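Long-range contacts in hydrogenase expression/formation protein HypE (Desulfovibrio vulgaris subsp. vulgaris, PDB 2Z1U), which binds ATP and magnesium and, as a HypE-family protein, probably takes part in the maturation of hydrogenases: residues G49-S54 / T146-I151; H177-L182 / A192-D197; V240-E245 / Q318-T323. All blocks are in the same frame, centred on the assembly; numbering follows the deposited sequence.

Contact 1 (G49-S54 / T146-I151); sequences GPLAMS and TGIGEI
Met53 and Ile148 face each other as a non-hydrogen-bonded pair of an antiparallel ladder, and CD1 of Ile148 reaches across to CB of Met53 at 3.8 Å. With CG anti to the backbone N (chi1 176°) and the chain extended beyond it, Met53 crosses Thr146 obliquely, its CE lying 3.7 Å from Thr146 CG2. On the same face, Leu51 runs alongside Glu150, and Leu51 CD2 rests on the aliphatic CG of Glu150; the carboxylate beyond bonds to Thr48 N through OE2 and forms a salt bridge with Arg90 through OE1. Ala52 and Ser54 occupy the other face opposite Gly149 and Gly147, which bring no side chain, and Ala52 CB instead meets Ile151 CG1 at 4.0 Å. Ile151, extended to CD1 (chi2 161°), brings that methyl to 3.4 Å from Leu51 O. Five backbone bonds fix the register. Ser54 packs on helix 70-83, its side chain about 5 Å from the bound ATP, while its OG bonds to Asp41 O of the second subunit. Strand 87-99 flanks strand 141-151; on the other edge Pro50, Leu51 and Met53 pair antiparallel with a strand of the second subunit, making this edge of the AIR synthase-related N-terminal domain's sheet a dimer interface.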
loop_
_atom_site.group_PDB
_atom_site.type_symbol
_atom_site.label_atom_id
_atom_site.label_comp_id
_atom_site.label_asym_id
_atom_site.label_seq_id
_atom_site.Cartn_x
_atom_site.Cartn_y
_atom_site.Cartn_z
ATOM N N GLY A 49 16.166 13.241 -0.599
ATOM C CA GLY A 49 15.602 14.570 -0.744
ATOM C C GLY A 49 14.238 14.552 -1.409
ATOM O O GLY A 49 13.183 14.291 -0.791
ATOM N N PRO A 50 14.148 15.127 -2.667
ATOM C CA PRO A 50 12.882 15.135 -3.395
ATOM C C PRO A 50 12.580 13.711 -3.837
ATOM O O PRO A 50 13.377 13.103 -4.555
ATOM C CB PRO A 50 13.155 16.048 -4.601
ATOM C CG PRO A 50 14.512 16.664 -4.353
ATOM C CD PRO A 50 15.240 15.726 -3.447
ATOM N N LEU A 51 11.454 13.178 -3.371
ATOM C CA LEU A 51 11.102 11.783 -3.609
ATOM C C LEU A 51 9.791 11.683 -4.354
ATOM O O LEU A 51 8.982 12.606 -4.324
ATOM C CB LEU A 51 11.001 11.013 -2.286
ATOM C CG LEU A 51 12.200 11.091 -1.336
ATOM C CD1 LEU A 51 11.841 10.430 -0.046
ATOM C CD2 LEU A 51 13.447 10.461 -1.937
ATOM N N ALA A 52 9.590 10.556 -5.025
ATOM C CA ALA A 52 8.325 10.252 -5.667
ATOM C C ALA A 52 7.707 9.006 -5.001
ATOM O O ALA A 52 8.401 8.015 -4.784
ATOM C CB ALA A 52 8.526 10.042 -7.140
ATOM N N MET A 53 6.417 9.083 -4.669
ATOM C CA MET A 53 5.705 7.993 -4.002
ATOM C C MET A 53 4.387 7.653 -4.717
ATOM O O MET A 53 3.582 8.545 -5.027
ATOM C CB MET A 53 5.435 8.353 -2.531
ATOM C CG MET A 53 4.594 7.330 -1.748
ATOM S SD MET A 53 4.141 7.918 -0.081
ATOM C CE MET A 53 3.791 6.378 0.760
ATOM N N SER A 54 4.166 6.371 -4.966
ATOM C CA SER A 54 2.949 5.886 -5.636
ATOM C C SER A 54 2.446 4.599 -5.000
ATOM O O SER A 54 3.258 3.770 -4.546
ATOM C CB SER A 54 3.281 5.596 -7.106
ATOM O OG SER A 54 2.137 5.126 -7.794
ATOM N N THR A 146 3.518 -0.214 -2.817
ATOM C CA THR A 146 3.800 1.216 -2.784
ATOM C C THR A 146 5.286 1.369 -3.106
ATOM O O THR A 146 6.125 0.609 -2.610
ATOM C CB THR A 146 3.446 1.804 -1.399
ATOM O OG1 THR A 146 2.066 1.528 -1.133
ATOM C CG2 THR A 146 3.681 3.309 -1.319
ATOM N N GLY A 147 5.595 2.352 -3.936
ATOM C CA GLY A 147 6.947 2.565 -4.368
ATOM C C GLY A 147 7.442 3.915 -3.914
ATOM O O GLY A 147 6.688 4.906 -3.875
ATOM N N ILE A 148 8.730 3.952 -3.605
ATOM C CA ILE A 148 9.398 5.191 -3.281
ATOM C C ILE A 148 10.685 5.315 -4.103
ATOM O O ILE A 148 11.486 4.376 -4.182
ATOM C CB ILE A 148 9.650 5.316 -1.743
ATOM C CG1 ILE A 148 10.066 6.738 -1.372
ATOM C CG2 ILE A 148 10.668 4.301 -1.244
ATOM C CD1 ILE A 148 8.859 7.590 -0.974
ATOM N N GLY A 149 10.882 6.492 -4.683
ATOM C CA GLY A 149 12.045 6.753 -5.510
ATOM C C GLY A 149 12.594 8.162 -5.377
ATOM O O GLY A 149 11.929 9.061 -4.864
ATOM N N GLU A 150 13.806 8.348 -5.881
ATOM C CA GLU A 150 14.499 9.628 -5.841
ATOM C C GLU A 150 14.269 10.386 -7.162
ATOM O O GLU A 150 14.579 9.875 -8.241
ATOM C CB GLU A 150 15.990 9.380 -5.572
ATOM C CG GLU A 150 16.215 8.712 -4.201
ATOM C CD GLU A 150 17.575 8.034 -4.047
ATOM O OE1 GLU A 150 17.972 7.255 -4.949
ATOM O OE2 GLU A 150 18.231 8.275 -3.005
ATOM N N ILE A 151 13.715 11.594 -7.084
ATOM C CA ILE A 151 13.497 12.383 -8.299
ATOM C C ILE A 151 14.838 12.799 -8.905
ATOM O O ILE A 151 15.754 13.220 -8.183
ATOM C CB ILE A 151 12.510 13.561 -8.097
ATOM C CG1 ILE A 151 11.093 13.006 -7.877
ATOM C CG2 ILE A 151 12.504 14.488 -9.322
ATOM C CD1 ILE A 151 10.127 13.956 -7.240
#

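Contact 2 (H177-L182 / A192-D197); sequences HGLTIL and ADVCSD
Ser196 OG is gripped by two groups, ND1 of His177 at 2.7 Å and the backbone N of Ser198 in its own loop. The hydroxyl meets the imidazole at its edge, in the ring plane, and the bond is nearly straight (162°), although either atom could be the donor. OG anti to the backbone N of Ser196 (chi1 -178°) is the rotamer in which it meets ND1. The other ring nitrogen, NE2, bonds to Ile342 O, which fixes the rotation of the imidazole, and Phe65 meets the ring with its plane almost perpendicular. Ile181 CG2 lies over one ring face, toward the rim, one helical turn on. Asp197 approaches from an oblique direction, its OD1 lying 3.4 Å from His177 CB. Its carboxylate is salt-bridged to Lys273 and bonded to Glu271 N, so any influence on the charge of the imidazole is probably small. A water accepting from His177 N at 2.8 Å adds a weak bond to Asp197 OD2. Farther along, the contact turns apolar: Leu179 and Val194 cross at about a right angle, CD1 of the leucine against CG1 of the valine at 3.7 Å. The arrangement is a helix-to-loop packing within the AIR synthase-related C-terminal domain: the segment before helix 202-212 folds back against the start of helix 176-184, bordering Phe65 and Pro66 from much earlier in the chain, with the side chain of His177 about 10 Å from the bound ATP.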
loop_
_atom_site.group_PDB
_atom_site.type_symbol
_atom_site.label_atom_id
_atom_site.label_comp_id
_atom_site.label_asym_id
_atom_site.label_seq_id
_atom_site.Cartn_x
_atom_site.Cartn_y
_atom_site.Cartn_z
ATOM N N HIS A 177 -1.765 -6.322 -23.274
ATOM C CA HIS A 177 -2.142 -6.797 -21.952
ATOM C C HIS A 177 -3.654 -7.024 -21.815
ATOM O O HIS A 177 -4.089 -8.110 -21.409
ATOM C CB HIS A 177 -1.704 -5.831 -20.856
ATOM C CG HIS A 177 -2.088 -6.290 -19.485
ATOM N ND1 HIS A 177 -1.353 -7.220 -18.783
ATOM C CD2 HIS A 177 -3.139 -5.972 -18.696
ATOM C CE1 HIS A 177 -1.924 -7.444 -17.612
ATOM N NE2 HIS A 177 -3.015 -6.703 -17.537
ATOM N N GLY A 178 -4.434 -5.989 -22.119
ATOM C CA GLY A 178 -5.892 -6.061 -22.015
ATOM C C GLY A 178 -6.481 -7.218 -22.805
ATOM O O GLY A 178 -7.333 -7.944 -22.297
ATOM N N LEU A 179 -6.031 -7.392 -24.046
ATOM C CA LEU A 179 -6.500 -8.490 -24.882
ATOM C C LEU A 179 -6.173 -9.843 -24.264
ATOM O O LEU A 179 -7.028 -10.719 -24.216
ATOM C CB LEU A 179 -5.905 -8.411 -26.294
ATOM C CG LEU A 179 -6.707 -8.897 -27.501
ATOM C CD1 LEU A 179 -5.783 -9.420 -28.592
ATOM C CD2 LEU A 179 -7.790 -9.927 -27.181
ATOM N N THR A 180 -4.946 -10.022 -23.784
ATOM C CA THR A 180 -4.566 -11.341 -23.267
ATOM C C THR A 180 -5.314 -11.775 -22.029
ATOM O O THR A 180 -5.682 -12.942 -21.943
ATOM C CB THR A 180 -3.023 -11.646 -23.239
ATOM O OG1 THR A 180 -2.627 -12.188 -21.969
ATOM C CG2 THR A 180 -2.221 -10.443 -23.568
ATOM N N ILE A 181 -5.580 -10.861 -21.091
ATOM C CA ILE A 181 -6.338 -11.269 -19.906
ATOM C C ILE A 181 -7.815 -11.557 -20.269
ATOM O O ILE A 181 -8.379 -12.543 -19.799
ATOM C CB ILE A 181 -6.168 -10.328 -18.648
ATOM C CG1 ILE A 181 -7.205 -9.225 -18.627
ATOM C CG2 ILE A 181 -4.737 -9.825 -18.428
ATOM C CD1 ILE A 181 -8.262 -9.541 -17.628
ATOM N N LEU A 182 -8.407 -10.724 -21.134
ATOM C CA LEU A 182 -9.796 -10.879 -21.573
ATOM C C LEU A 182 -10.020 -12.141 -22.404
ATOM O O LEU A 182 -11.074 -12.771 -22.302
ATOM C CB LEU A 182 -10.265 -9.643 -22.353
ATOM C CG LEU A 182 -11.119 -8.546 -21.679
ATOM C CD1 LEU A 182 -11.209 -8.632 -20.158
ATOM C CD2 LEU A 182 -10.690 -7.137 -22.125
ATOM N N ALA A 192 0.288 -16.900 -30.609
ATOM C CA ALA A 192 1.426 -16.940 -29.696
ATOM C C ALA A 192 1.886 -15.504 -29.435
ATOM O O ALA A 192 2.440 -15.186 -28.373
ATOM C CB ALA A 192 2.552 -17.763 -30.299
ATOM N N ASP A 193 1.592 -14.655 -30.419
ATOM C CA ASP A 193 1.976 -13.247 -30.486
ATOM C C ASP A 193 1.336 -12.364 -29.412
ATOM O O ASP A 193 1.783 -11.234 -29.170
ATOM C CB ASP A 193 1.588 -12.717 -31.882
ATOM C CG ASP A 193 2.466 -11.574 -32.340
ATOM O OD1 ASP A 193 3.601 -11.434 -31.830
ATOM O OD2 ASP A 193 2.028 -10.811 -33.210
ATOM N N VAL A 194 0.297 -12.882 -28.762
ATOM C CA VAL A 194 -0.533 -12.082 -27.870
ATOM C C VAL A 194 -0.299 -12.452 -26.415
ATOM O O VAL A 194 -0.773 -13.488 -25.936
ATOM C CB VAL A 194 -2.043 -12.213 -28.214
ATOM C CG1 VAL A 194 -2.899 -11.391 -27.249
ATOM C CG2 VAL A 194 -2.311 -11.790 -29.667
ATOM N N CYS A 195 0.433 -11.598 -25.711
ATOM C CA CYS A 195 0.642 -11.789 -24.279
ATOM C C CYS A 195 0.784 -10.452 -23.565
ATOM O O CYS A 195 0.945 -9.407 -24.208
ATOM C CB CYS A 195 1.876 -12.652 -24.032
ATOM S SG CYS A 195 3.356 -11.969 -24.739
ATOM N N SER A 196 0.732 -10.495 -22.234
ATOM C CA SER A 196 0.969 -9.312 -21.429
ATOM C C SER A 196 2.346 -8.740 -21.714
ATOM O O SER A 196 3.288 -9.469 -22.040
ATOM C CB SER A 196 0.836 -9.627 -19.946
ATOM O OG SER A 196 1.029 -8.463 -19.155
ATOM N N ASP A 197 2.441 -7.426 -21.587
ATOM C CA ASP A 197 3.680 -6.700 -21.807
ATOM C C ASP A 197 4.292 -6.273 -20.472
ATOM O O ASP A 197 5.230 -5.471 -20.441
ATOM C CB ASP A 197 3.410 -5.471 -22.688
ATOM C CG ASP A 197 2.321 -4.552 -22.127
ATOM O OD1 ASP A 197 1.602 -4.902 -21.156
ATOM O OD2 ASP A 197 2.185 -3.447 -22.681
HETATM O O HOH W 1 -0.451 -3.892 -23.590
#

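Contact 3 (V240-E245 / Q318-T323); sequences VCHVLE and QVVMET
Val320 fills the hollow between Val240 and His242 on one face of a parallel strand pair. Its CG1 methyl sits over a face of the imidazole, offset toward the rim and 4.0 Å from the ring centroid, in a CH-pi contact; the same methyl touches Val240 CG2 at 3.9 Å. His242 takes up this position with CG anti to its carbonyl carbon (chi1 -76°), and the two side chains then lie alongside each other. Farther along this face Leu244 and Glu322 also run side by side, with CD1 of the leucine lying against the extended glutamate and 3.6 Å from its CD. The other face is more enclosed. Val243 CG1 rests on Met321 CG at 3.9 Å. Met321 crosses Glu245, its SD meeting Glu245 CB at 3.7 Å, and the bend at chi3 (72°) turns CE toward the carboxylate, which bonds through OE1 to Ala324 N. Five backbone hydrogen bonds hold the pair in register, from Cys241 N to Gln318 O at one end to Glu245 N, 2.8 Å from Glu322 O, at the other. Strands 300-306 and 328-330 flank the pair, making it part of a mixed beta sheet with helix 225-237 packed against the face that carries Cys241, Val243 and Val319, an arrangement consistent with the AIR synthase-related C-terminal domain and lying away from the nucleotide site.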
loop_
_atom_site.group_PDB
_atom_site.type_symbol
_atom_site.label_atom_id
_atom_site.label_comp_id
_atom_site.label_asym_id
_atom_site.label_seq_id
_atom_site.Cartn_x
_atom_site.Cartn_y
_atom_site.Cartn_z
ATOM N N VAL A 240 -4.748 20.434 -26.459
ATOM C CA VAL A 240 -5.383 19.378 -27.222
ATOM C C VAL A 240 -4.320 18.464 -27.808
ATOM O O VAL A 240 -3.294 18.930 -28.316
ATOM C CB VAL A 240 -6.478 19.921 -28.237
ATOM C CG1 VAL A 240 -6.378 21.437 -28.457
ATOM C CG2 VAL A 240 -6.514 19.144 -29.535
ATOM N N CYS A 241 -4.525 17.158 -27.648
ATOM C CA CYS A 241 -3.609 16.179 -28.209
ATOM C C CYS A 241 -4.114 15.758 -29.573
ATOM O O CYS A 241 -5.297 15.431 -29.733
ATOM C CB CYS A 241 -3.453 14.974 -27.270
ATOM S SG CYS A 241 -2.619 15.367 -25.714
ATOM N N HIS A 242 -3.235 15.838 -30.571
ATOM C CA HIS A 242 -3.545 15.382 -31.921
ATOM C C HIS A 242 -2.736 14.124 -32.226
ATOM O O HIS A 242 -1.521 14.126 -32.121
ATOM C CB HIS A 242 -3.268 16.484 -32.955
ATOM C CG HIS A 242 -4.309 17.563 -32.972
ATOM N ND1 HIS A 242 -5.341 17.591 -33.887
ATOM C CD2 HIS A 242 -4.494 18.637 -32.165
ATOM C CE1 HIS A 242 -6.110 18.642 -33.653
ATOM N NE2 HIS A 242 -5.619 19.292 -32.613
ATOM N N VAL A 243 -3.425 13.059 -32.603
ATOM C CA VAL A 243 -2.817 11.749 -32.771
ATOM C C VAL A 243 -3.126 11.199 -34.169
ATOM O O VAL A 243 -4.182 11.485 -34.727
ATOM C CB VAL A 243 -3.286 10.805 -31.631
ATOM C CG1 VAL A 243 -3.379 9.351 -32.095
ATOM C CG2 VAL A 243 -2.304 10.918 -30.448
ATOM N N LEU A 244 -2.186 10.450 -34.749
ATOM C CA LEU A 244 -2.375 9.879 -36.090
ATOM C C LEU A 244 -2.648 8.378 -35.979
ATOM O O LEU A 244 -1.768 7.615 -35.527
ATOM C CB LEU A 244 -1.134 10.134 -36.962
ATOM C CG LEU A 244 -1.218 9.779 -38.457
ATOM C CD1 LEU A 244 -2.327 10.559 -39.198
ATOM C CD2 LEU A 244 0.136 9.993 -39.131
ATOM N N GLU A 245 -3.845 7.947 -36.397
ATOM C CA GLU A 245 -4.261 6.539 -36.194
ATOM C C GLU A 245 -3.236 5.517 -36.712
ATOM O O GLU A 245 -2.930 4.536 -36.028
ATOM C CB GLU A 245 -5.638 6.238 -36.809
ATOM C CG GLU A 245 -6.176 4.840 -36.427
ATOM C CD GLU A 245 -7.620 4.614 -36.857
ATOM O OE1 GLU A 245 -8.020 5.140 -37.893
ATOM O OE2 GLU A 245 -8.362 3.893 -36.170
ATOM N N GLN A 318 -9.295 17.975 -25.032
ATOM C CA GLN A 318 -9.782 17.023 -26.028
ATOM C C GLN A 318 -8.661 16.311 -26.779
ATOM O O GLN A 318 -7.557 16.831 -26.919
ATOM C CB GLN A 318 -10.764 17.692 -27.007
ATOM C CG GLN A 318 -12.096 18.068 -26.358
ATOM C CD GLN A 318 -13.218 18.293 -27.375
ATOM O OE1 GLN A 318 -13.096 19.102 -28.294
ATOM N NE2 GLN A 318 -14.322 17.581 -27.193
ATOM N N VAL A 319 -8.953 15.105 -27.248
ATOM C CA VAL A 319 -7.977 14.300 -27.964
ATOM C C VAL A 319 -8.553 13.946 -29.329
ATOM O O VAL A 319 -9.539 13.214 -29.415
ATOM C CB VAL A 319 -7.651 13.012 -27.201
ATOM C CG1 VAL A 319 -6.663 12.158 -27.999
ATOM C CG2 VAL A 319 -7.071 13.339 -25.812
ATOM N N VAL A 320 -7.932 14.466 -30.382
ATOM C CA VAL A 320 -8.398 14.195 -31.732
ATOM C C VAL A 320 -7.446 13.379 -32.600
ATOM O O VAL A 320 -6.262 13.716 -32.773
ATOM C CB VAL A 320 -8.992 15.464 -32.443
ATOM C CG1 VAL A 320 -8.595 16.769 -31.744
ATOM C CG2 VAL A 320 -8.717 15.491 -33.956
ATOM N N MET A 321 -7.981 12.282 -33.120
ATOM C CA MET A 321 -7.202 11.350 -33.913
ATOM C C MET A 321 -7.517 11.566 -35.372
ATOM O O MET A 321 -8.701 11.498 -35.780
ATOM C CB MET A 321 -7.519 9.902 -33.509
ATOM C CG MET A 321 -6.641 8.855 -34.203
ATOM S SD MET A 321 -6.761 7.210 -33.463
ATOM C CE MET A 321 -8.398 6.685 -33.968
ATOM N N GLU A 322 -6.481 11.855 -36.157
ATOM C CA GLU A 322 -6.633 11.793 -37.605
ATOM C C GLU A 322 -6.689 10.315 -37.983
ATOM O O GLU A 322 -5.765 9.544 -37.721
ATOM C CB GLU A 322 -5.503 12.495 -38.356
ATOM C CG GLU A 322 -5.675 12.358 -39.852
ATOM C CD GLU A 322 -4.584 13.018 -40.656
ATOM O OE1 GLU A 322 -3.879 13.882 -40.094
ATOM O OE2 GLU A 322 -4.429 12.664 -41.846
ATOM N N THR A 323 -7.811 9.950 -38.580
ATOM C CA THR A 323 -8.191 8.583 -38.871
ATOM C C THR A 323 -7.404 8.033 -40.092
ATOM O O THR A 323 -6.911 8.817 -40.903
ATOM C CB THR A 323 -9.711 8.626 -39.094
ATOM O OG1 THR A 323 -10.390 8.346 -37.845
ATOM C CG2 THR A 323 -10.173 7.729 -40.196
#

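Contact 1 and contact 2 are largely buried, whereas contact 3 is partly exposed and its centre lies about 23 Å from the centre of the chain. Contacts 1 and 3 both rest on backbone ladders with mainly apolar side-chain packing, plus a CH-pi contact in contact 3, but in different sheets: the first is antiparallel and reaches the subunit interface, the third parallel. Contact 2 pairs a helix with a loop and depends more on side-chain polar bonds and a water. The second subunit touches neither contact 2 nor contact 3. Contact 1 lies in the AIR synthase-related N-terminal domain and contact 2 in the C-terminal one, with about 30 Å between their centres.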